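Local coordinates for DUF1116 domain-containing protein (Enterococcus faecalis, PDB 3CLQ) that is of unknown function but belongs to the AllG family, named after a subunit of oxamate carbamoyltransferase, and so may be related to that enzyme, at residues 279-283 with 405-411. Residue numbers count along the deposited sequence, not the author numbering.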
loop_
_atom_site.group_PDB
_atom_site.type_symbol
_atom_site.label_atom_id
_atom_site.label_comp_id
_atom_site.label_asym_id
_atom_site.label_seq_id
_atom_site.Cartn_x
_atom_site.Cartn_y
_atom_site.Cartn_z
ATOM N N TRP B 279 33.371 17.283 -3.068
ATOM C CA TRP B 279 33.076 15.877 -2.776
ATOM C C TRP B 279 34.060 15.318 -1.764
ATOM O O TRP B 279 35.231 15.621 -1.826
ATOM C CB TRP B 279 33.208 15.030 -4.046
ATOM C CG TRP B 279 32.154 15.244 -5.040
ATOM C CD1 TRP B 279 32.220 16.035 -6.138
ATOM C CD2 TRP B 279 30.843 14.659 -5.041
ATOM N NE1 TRP B 279 31.036 15.985 -6.832
ATOM C CE2 TRP B 279 30.172 15.147 -6.176
ATOM C CE3 TRP B 279 30.172 13.772 -4.190
ATOM C CZ2 TRP B 279 28.853 14.775 -6.484
ATOM C CZ3 TRP B 279 28.880 13.406 -4.500
ATOM C CH2 TRP B 279 28.231 13.908 -5.636
ATOM N N PHE B 280 33.583 14.487 -0.851
ATOM C CA PHE B 280 34.457 13.753 0.039
ATOM C C PHE B 280 34.261 12.292 -0.261
ATOM O O PHE B 280 33.130 11.809 -0.276
ATOM C CB PHE B 280 34.114 14.070 1.486
ATOM C CG PHE B 280 34.372 15.496 1.840
ATOM C CD1 PHE B 280 35.634 15.904 2.220
ATOM C CD2 PHE B 280 33.363 16.442 1.746
ATOM C CE1 PHE B 280 35.881 17.235 2.524
ATOM C CE2 PHE B 280 33.607 17.776 2.048
ATOM C CZ PHE B 280 34.868 18.171 2.439
ATOM N N THR B 281 35.363 11.592 -0.492
ATOM C CA THR B 281 35.347 10.305 -1.171
ATOM C C THR B 281 36.105 9.235 -0.409
ATOM O O THR B 281 37.191 9.474 0.153
ATOM C CB THR B 281 35.984 10.425 -2.577
ATOM O OG1 THR B 281 37.277 11.073 -2.491
ATOM C CG2 THR B 281 35.063 11.212 -3.497
ATOM N N GLY B 282 35.541 8.038 -0.385
ATOM C CA GLY B 282 36.267 6.913 0.172
ATOM C C GLY B 282 35.976 5.707 -0.678
ATOM O O GLY B 282 35.283 5.809 -1.682
ATOM N N PRO B 283 36.486 4.551 -0.270
ATOM C CA PRO B 283 36.248 3.290 -0.945
ATOM C C PRO B 283 34.812 2.835 -0.745
ATOM O O PRO B 283 34.310 2.829 0.384
ATOM C CB PRO B 283 37.189 2.330 -0.208
ATOM C CG PRO B 283 38.189 3.223 0.498
ATOM C CD PRO B 283 37.344 4.380 0.907
ATOM N N PRO B 405 32.145 4.584 4.221
ATOM C CA PRO B 405 33.422 4.345 4.899
ATOM C C PRO B 405 33.765 5.448 5.907
ATOM O O PRO B 405 33.465 6.611 5.681
ATOM C CB PRO B 405 34.424 4.359 3.745
ATOM C CG PRO B 405 33.838 5.311 2.765
ATOM C CD PRO B 405 32.331 5.209 2.901
ATOM N N ALA B 406 34.409 5.086 7.006
ATOM C CA ALA B 406 34.652 6.038 8.086
ATOM C C ALA B 406 35.337 7.333 7.654
ATOM O O ALA B 406 34.953 8.411 8.110
ATOM C CB ALA B 406 35.440 5.373 9.206
ATOM N N ASN B 407 36.334 7.217 6.775
ATOM C CA ASN B 407 37.244 8.336 6.447
ATOM C C ASN B 407 36.506 9.555 5.907
ATOM O O ASN B 407 36.846 10.706 6.191
ATOM C CB ASN B 407 38.327 7.915 5.417
ATOM C CG ASN B 407 37.758 7.771 3.999
ATOM O OD1 ASN B 407 36.996 6.836 3.718
ATOM N ND2 ASN B 407 38.089 8.720 3.119
ATOM N N VAL B 408 35.498 9.290 5.104
ATOM C CA VAL B 408 34.816 10.355 4.412
ATOM C C VAL B 408 34.299 11.439 5.379
ATOM O O VAL B 408 34.319 12.626 5.053
ATOM C CB VAL B 408 33.737 9.759 3.493
ATOM C CG1 VAL B 408 32.349 10.255 3.863
ATOM C CG2 VAL B 408 34.109 10.006 2.047
ATOM N N PHE B 409 33.893 11.021 6.580
ATOM C CA PHE B 409 33.432 11.938 7.626
ATOM C C PHE B 409 34.569 12.719 8.310
ATOM O O PHE B 409 34.445 13.921 8.559
ATOM C CB PHE B 409 32.599 11.171 8.648
ATOM C CG PHE B 409 31.341 10.585 8.063
ATOM C CD1 PHE B 409 30.141 11.287 8.102
ATOM C CD2 PHE B 409 31.358 9.347 7.437
ATOM C CE1 PHE B 409 28.993 10.754 7.553
ATOM C CE2 PHE B 409 30.203 8.806 6.891
ATOM C CZ PHE B 409 29.025 9.509 6.948
ATOM N N ASN B 410 35.668 12.039 8.616
ATOM C CA ASN B 410 36.866 12.706 9.122
ATOM C C ASN B 410 37.286 13.884 8.255
ATOM O O ASN B 410 37.583 14.961 8.763
ATOM C CB ASN B 410 38.028 11.727 9.205
ATOM C CG ASN B 410 37.914 10.787 10.372
ATOM O OD1 ASN B 410 38.744 10.817 11.267
ATOM N ND2 ASN B 410 36.880 9.948 10.381
ATOM N N GLU B 411 37.327 13.679 6.943
ATOM C CA GLU B 411 37.780 14.726 6.053
ATOM C C GLU B 411 36.780 15.873 6.112
ATOM O O GLU B 411 37.146 17.039 6.276
ATOM C CB GLU B 411 37.943 14.176 4.640
ATOM C CG GLU B 411 38.678 12.840 4.617
ATOM C CD GLU B 411 39.012 12.342 3.215
ATOM O OE1 GLU B 411 39.957 11.529 3.095
ATOM O OE2 GLU B 411 38.346 12.754 2.235
HETATM O O HOH W 1 38.199 12.481 -0.432
#
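Strand 280-283 runs nearly antiparallel to the start of helix 407-419, their short axes 7.3 Å apart at 156°. Val408 forms the centre: with chi1 at an off-rotamer 120°, it places CG2 against the strand backbone, 3.1 Å from Phe280 O and 3.2 Å from Thr281 N, very tight contacts for a methyl carbon. Gly282 lets Asn407 and Pro405 come close, since an ideal CB there would clash with Asn407 OD1 and Pro405 CG. Phe280, in the m rotamer, swings its ring along the helix, with CD1 3.8 Å from Glu411 CB, while at the other end Pro405 CG packs 3.5 Å from Pro283 O. Polar links meet the strand edge facing away from strand 266-271. Asn407, chi1 p, directs ND2 to Thr281 O in a hydrogen bond of 3.2 Å and makes a weak one to Glu411 OE1 (3.4 Å). The extended Glu411 accepts from water 1 through OE2 (2.7 Å), and that water accepts from Thr281 N (3.0 Å). On its other edge the strand pairs with 266-271, through Phe280 with Ile269 and Gly282 with Phe267. This is helix-on-sheet packing: the C-terminal helix lies on one face of an antiparallel four-stranded sheet at its edge strand, its polar side chains reaching round to the edge.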